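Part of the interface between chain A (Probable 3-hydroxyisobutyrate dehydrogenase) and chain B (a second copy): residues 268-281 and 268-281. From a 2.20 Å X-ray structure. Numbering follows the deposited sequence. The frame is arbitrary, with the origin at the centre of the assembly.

Chain A (268-281) SLALSLYRLLLKQG
Chain B 268-281: SLALSLYRLLLKQG

The centre of this contact is a ladder of leucine methyls across an exact two-fold axis, so each residue that meets its own copy does so symmetrically. Leu A276 CD2 lies 3.9 Å from Leu B276 CD2, and Leu A273 CD2 lies 4.5 Å from Leu B273 CD2. Diagonal contacts join the rungs: Leu A273 CD2 to Leu B276 CD2 and Leu A276 CD2 to Leu B273 CD2 are both 4.3 Å, so four methyls form one apolar cluster. One turn toward the N-terminus, Leu A269 CD2 and Leu B269 CD2 touch at 3.8 Å. These are van der Waals contacts between buried side chains, with no hydrogen bond across the stretches.

The backbones behind them are helices that are already running at Ser A268 and Ser B268, with phi near -60° and psi near -40°. They run in the same direction, inclined at -22°, with axes 13.4 Å apart at closest approach. At that spacing the backbones do not touch, and leucine side chains reach across the gap. Register is like against like, and the helices splay toward their C-termini: CA-CA distances are 9.3 Å for Leu A269 and Leu B269, 9.7 Å for Leu A273 and Leu B273, 10.5 Å for Leu A276 and Leu B276, and 11.3 Å for Gln A280 and Gln B280.

Rotamers are given for chain A; chain B has the same angles. Leu A269 and Leu A276 point their CA-to-CB bonds toward the partner; the first has chi1 -147°, between wells, with chi2 t, and the second has chi1 -103° and chi2 30°, both between wells. Leu A273 starts sideways, but its mt side chain brings its end nearer. Backbone hydrogen bonds of the i to i+4 type hold the helix, for example Leu A273 N to Leu A269 O at 3.1 Å and Gln A280 N to Leu A276 O at 3.2 Å.

At the polar edge, the CA-to-CB bonds of the partly exposed Gln A280 and Gln B280 (chi1 m, chi2 t, chi3 -159°) point toward the other stretch. Gln A280 OE1 and Gln B280 OE1 come within 3.5 Å, but both are acceptors, so this is proximity without a hydrogen bond. Beyond them each chain turns in a Schellman motif: Gly A281 N donates a hydrogen bond to Leu A278 O at 3.0 Å, and Gly A281 takes phi 98° and psi 11°, where a CB would jam against the preceding carbonyl O. Gly B281 does the same.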

# COMPACT_ATOMS: atom_id res chain seq x y z
N SER A 268 -0.77 -5.38 -6.13
CA SER A 268 -1.96 -4.49 -6.00
C SER A 268 -1.61 -3.01 -5.89
O SER A 268 -2.24 -2.17 -6.55
CB SER A 268 -2.82 -4.87 -4.78
OG SER A 268 -3.15 -6.24 -4.86
N LEU A 269 -0.67 -2.67 -5.02
CA LEU A 269 -0.20 -1.29 -4.94
C LEU A 269 0.42 -0.88 -6.27
O LEU A 269 0.15 0.21 -6.76
CB LEU A 269 0.81 -1.08 -3.81
CG LEU A 269 0.88 0.24 -3.04
CD1 LEU A 269 2.30 0.44 -2.50
CD2 LEU A 269 0.33 1.53 -3.71
N ALA A 270 1.23 -1.75 -6.87
CA ALA A 270 1.84 -1.40 -8.18
C ALA A 270 0.72 -1.03 -9.15
O ALA A 270 0.82 -0.03 -9.86
CB ALA A 270 2.70 -2.55 -8.73
N LEU A 271 -0.35 -1.83 -9.16
CA LEU A 271 -1.48 -1.58 -10.04
C LEU A 271 -2.16 -0.24 -9.77
O LEU A 271 -2.44 0.51 -10.70
CB LEU A 271 -2.48 -2.74 -9.99
CG LEU A 271 -3.78 -2.63 -10.81
CD1 LEU A 271 -3.54 -2.40 -12.32
CD2 LEU A 271 -4.65 -3.87 -10.59
N SER A 272 -2.37 0.10 -8.50
CA SER A 272 -2.90 1.41 -8.15
C SER A 272 -2.07 2.57 -8.70
O SER A 272 -2.62 3.55 -9.16
CB SER A 272 -3.05 1.52 -6.63
OG SER A 272 -4.02 0.54 -6.20
N LEU A 273 -0.76 2.43 -8.65
CA LEU A 273 0.19 3.45 -9.13
C LEU A 273 0.20 3.55 -10.66
O LEU A 273 0.22 4.66 -11.24
CB LEU A 273 1.59 3.18 -8.56
CG LEU A 273 1.69 3.30 -7.02
CD1 LEU A 273 3.09 2.95 -6.54
CD2 LEU A 273 1.28 4.73 -6.41
N TYR A 274 0.12 2.39 -11.32
CA TYR A 274 -0.06 2.37 -12.78
C TYR A 274 -1.36 3.04 -13.18
O TYR A 274 -1.39 3.78 -14.16
CB TYR A 274 0.14 0.98 -13.38
CG TYR A 274 1.60 0.78 -13.63
CD1 TYR A 274 2.23 1.42 -14.71
CD2 TYR A 274 2.40 0.04 -12.74
CE1 TYR A 274 3.60 1.31 -14.93
CE2 TYR A 274 3.78 -0.08 -12.95
CZ TYR A 274 4.37 0.57 -14.03
OH TYR A 274 5.72 0.49 -14.24
N ARG A 275 -2.41 2.86 -12.39
CA ARG A 275 -3.67 3.49 -12.76
C ARG A 275 -3.60 5.02 -12.64
O ARG A 275 -4.24 5.72 -13.42
CB ARG A 275 -4.86 2.88 -12.01
CG ARG A 275 -5.06 1.42 -12.45
CD ARG A 275 -6.49 1.02 -12.62
NE ARG A 275 -6.61 -0.40 -12.98
CZ ARG A 275 -7.28 -1.31 -12.28
NH1 ARG A 275 -7.90 -0.98 -11.16
NH2 ARG A 275 -7.32 -2.57 -12.70
N LEU A 276 -2.82 5.49 -11.66
CA LEU A 276 -2.52 6.92 -11.48
C LEU A 276 -1.80 7.46 -12.71
O LEU A 276 -2.10 8.52 -13.18
CB LEU A 276 -1.62 7.09 -10.26
CG LEU A 276 -2.19 7.60 -8.92
CD1 LEU A 276 -3.67 7.26 -8.63
CD2 LEU A 276 -1.26 7.33 -7.71
N LEU A 277 -0.87 6.69 -13.24
CA LEU A 277 -0.16 7.07 -14.46
C LEU A 277 -1.12 7.22 -15.62
O LEU A 277 -0.95 8.12 -16.45
CB LEU A 277 0.94 6.05 -14.82
CG LEU A 277 2.16 6.12 -13.91
CD1 LEU A 277 3.10 4.98 -14.25
CD2 LEU A 277 2.86 7.50 -14.04
N LEU A 278 -2.14 6.36 -15.67
CA LEU A 278 -3.14 6.41 -16.72
C LEU A 278 -3.99 7.67 -16.63
O LEU A 278 -4.21 8.34 -17.65
CB LEU A 278 -4.02 5.15 -16.75
CG LEU A 278 -3.35 3.75 -16.80
CD1 LEU A 278 -4.41 2.64 -16.98
CD2 LEU A 278 -2.24 3.57 -17.83
N LYS A 279 -4.43 8.02 -15.40
CA LYS A 279 -5.18 9.26 -15.21
C LYS A 279 -4.35 10.43 -15.74
O LYS A 279 -4.90 11.37 -16.29
CB LYS A 279 -5.58 9.54 -13.74
CG LYS A 279 -6.26 8.39 -12.87
CD LYS A 279 -7.29 7.48 -13.60
CE LYS A 279 -8.70 8.01 -13.51
NZ LYS A 279 -9.44 7.74 -14.79
N GLN A 280 -3.02 10.36 -15.58
CA GLN A 280 -2.11 11.42 -15.99
C GLN A 280 -1.82 11.50 -17.51
O GLN A 280 -1.19 12.44 -17.95
CB GLN A 280 -0.79 11.36 -15.21
CG GLN A 280 -0.91 11.84 -13.76
CD GLN A 280 0.30 11.45 -12.86
OE1 GLN A 280 0.18 11.41 -11.63
NE2 GLN A 280 1.42 11.10 -13.48
N GLY A 281 -2.29 10.54 -18.28
CA GLY A 281 -2.12 10.59 -19.72
C GLY A 281 -0.97 9.78 -20.28
O GLY A 281 -0.63 9.93 -21.48
N SER B 268 0.76 4.96 6.48
CA SER B 268 1.97 4.97 5.61
C SER B 268 1.67 5.15 4.12
O SER B 268 2.34 5.94 3.45
CB SER B 268 2.79 3.67 5.77
OG SER B 268 3.08 3.47 7.14
N LEU B 269 0.71 4.39 3.60
CA LEU B 269 0.29 4.59 2.22
C LEU B 269 -0.28 5.99 2.06
O LEU B 269 0.04 6.68 1.09
CB LEU B 269 -0.74 3.56 1.77
CG LEU B 269 -0.79 3.06 0.33
CD1 LEU B 269 -2.21 2.61 -0.02
CD2 LEU B 269 -0.18 3.94 -0.79
N ALA B 270 -1.10 6.45 3.00
CA ALA B 270 -1.66 7.82 2.90
C ALA B 270 -0.51 8.81 2.75
O ALA B 270 -0.55 9.69 1.90
CB ALA B 270 -2.55 8.17 4.11
N LEU B 271 0.54 8.63 3.56
CA LEU B 271 1.70 9.50 3.51
C LEU B 271 2.42 9.47 2.16
O LEU B 271 2.75 10.51 1.62
CB LEU B 271 2.66 9.20 4.67
CG LEU B 271 3.98 9.98 4.76
CD1 LEU B 271 3.80 11.51 4.82
CD2 LEU B 271 4.81 9.50 5.96
N SER B 272 2.60 8.28 1.60
CA SER B 272 3.17 8.17 0.26
C SER B 272 2.39 8.95 -0.80
O SER B 272 2.99 9.57 -1.65
CB SER B 272 3.28 6.70 -0.13
OG SER B 272 4.20 6.05 0.77
N LEU B 273 1.07 8.93 -0.71
CA LEU B 273 0.17 9.62 -1.64
C LEU B 273 0.21 11.14 -1.44
O LEU B 273 0.24 11.92 -2.42
CB LEU B 273 -1.25 9.06 -1.52
CG LEU B 273 -1.39 7.57 -1.93
CD1 LEU B 273 -2.81 7.09 -1.72
CD2 LEU B 273 -0.94 7.24 -3.45
N TYR B 274 0.27 11.56 -0.17
CA TYR B 274 0.49 12.99 0.13
C TYR B 274 1.81 13.47 -0.42
O TYR B 274 1.90 14.57 -0.95
CB TYR B 274 0.26 13.32 1.61
CG TYR B 274 -1.21 13.57 1.81
CD1 TYR B 274 -1.78 14.77 1.37
CD2 TYR B 274 -2.05 12.59 2.35
CE1 TYR B 274 -3.15 15.01 1.48
CE2 TYR B 274 -3.43 12.81 2.46
CZ TYR B 274 -3.96 14.02 2.02
OH TYR B 274 -5.31 14.25 2.10
N ARG B 275 2.84 12.63 -0.36
CA ARG B 275 4.13 13.07 -0.88
C ARG B 275 4.11 13.24 -2.40
O ARG B 275 4.79 14.12 -2.92
CB ARG B 275 5.28 12.17 -0.39
CG ARG B 275 5.44 12.32 1.13
CD ARG B 275 6.86 12.36 1.60
NE ARG B 275 6.95 12.44 3.06
CZ ARG B 275 7.56 11.56 3.84
NH1 ARG B 275 8.16 10.50 3.32
NH2 ARG B 275 7.58 11.73 5.16
N LEU B 276 3.32 12.40 -3.07
CA LEU B 276 3.06 12.50 -4.52
C LEU B 276 2.39 13.83 -4.83
O LEU B 276 2.74 14.49 -5.77
CB LEU B 276 2.13 11.37 -4.95
CG LEU B 276 2.68 10.14 -5.69
CD1 LEU B 276 4.14 9.73 -5.36
CD2 LEU B 276 1.71 8.93 -5.68
N LEU B 277 1.44 14.24 -3.99
CA LEU B 277 0.79 15.53 -4.16
C LEU B 277 1.78 16.67 -4.06
O LEU B 277 1.66 17.66 -4.78
CB LEU B 277 -0.33 15.73 -3.12
CG LEU B 277 -1.58 14.89 -3.40
CD1 LEU B 277 -2.54 15.03 -2.23
CD2 LEU B 277 -2.23 15.30 -4.74
N LEU B 278 2.77 16.51 -3.18
CA LEU B 278 3.81 17.53 -2.99
C LEU B 278 4.69 17.65 -4.23
O LEU B 278 4.96 18.77 -4.68
CB LEU B 278 4.64 17.28 -1.73
CG LEU B 278 3.93 17.08 -0.36
CD1 LEU B 278 4.95 17.02 0.79
CD2 LEU B 278 2.84 18.10 -0.02
N LYS B 279 5.11 16.50 -4.79
CA LYS B 279 5.89 16.52 -6.02
C LYS B 279 5.12 17.29 -7.09
O LYS B 279 5.72 17.99 -7.89
CB LYS B 279 6.26 15.11 -6.57
CG LYS B 279 6.88 14.02 -5.59
CD LYS B 279 7.90 14.53 -4.53
CE LYS B 279 9.33 14.49 -5.02
NZ LYS B 279 10.09 15.68 -4.50
N GLN B 280 3.79 17.16 -7.09
CA GLN B 280 2.92 17.80 -8.07
C GLN B 280 2.67 19.31 -7.87
O GLN B 280 2.09 19.95 -8.73
CB GLN B 280 1.58 17.06 -8.20
CG GLN B 280 1.68 15.73 -8.95
CD GLN B 280 0.43 14.81 -8.77
OE1 GLN B 280 0.51 13.60 -8.97
NE2 GLN B 280 -0.69 15.39 -8.34
N GLY B 281 3.14 19.88 -6.77
CA GLY B 281 3.01 21.30 -6.54
C GLY B 281 1.85 21.73 -5.67
O GLY B 281 1.54 22.94 -5.60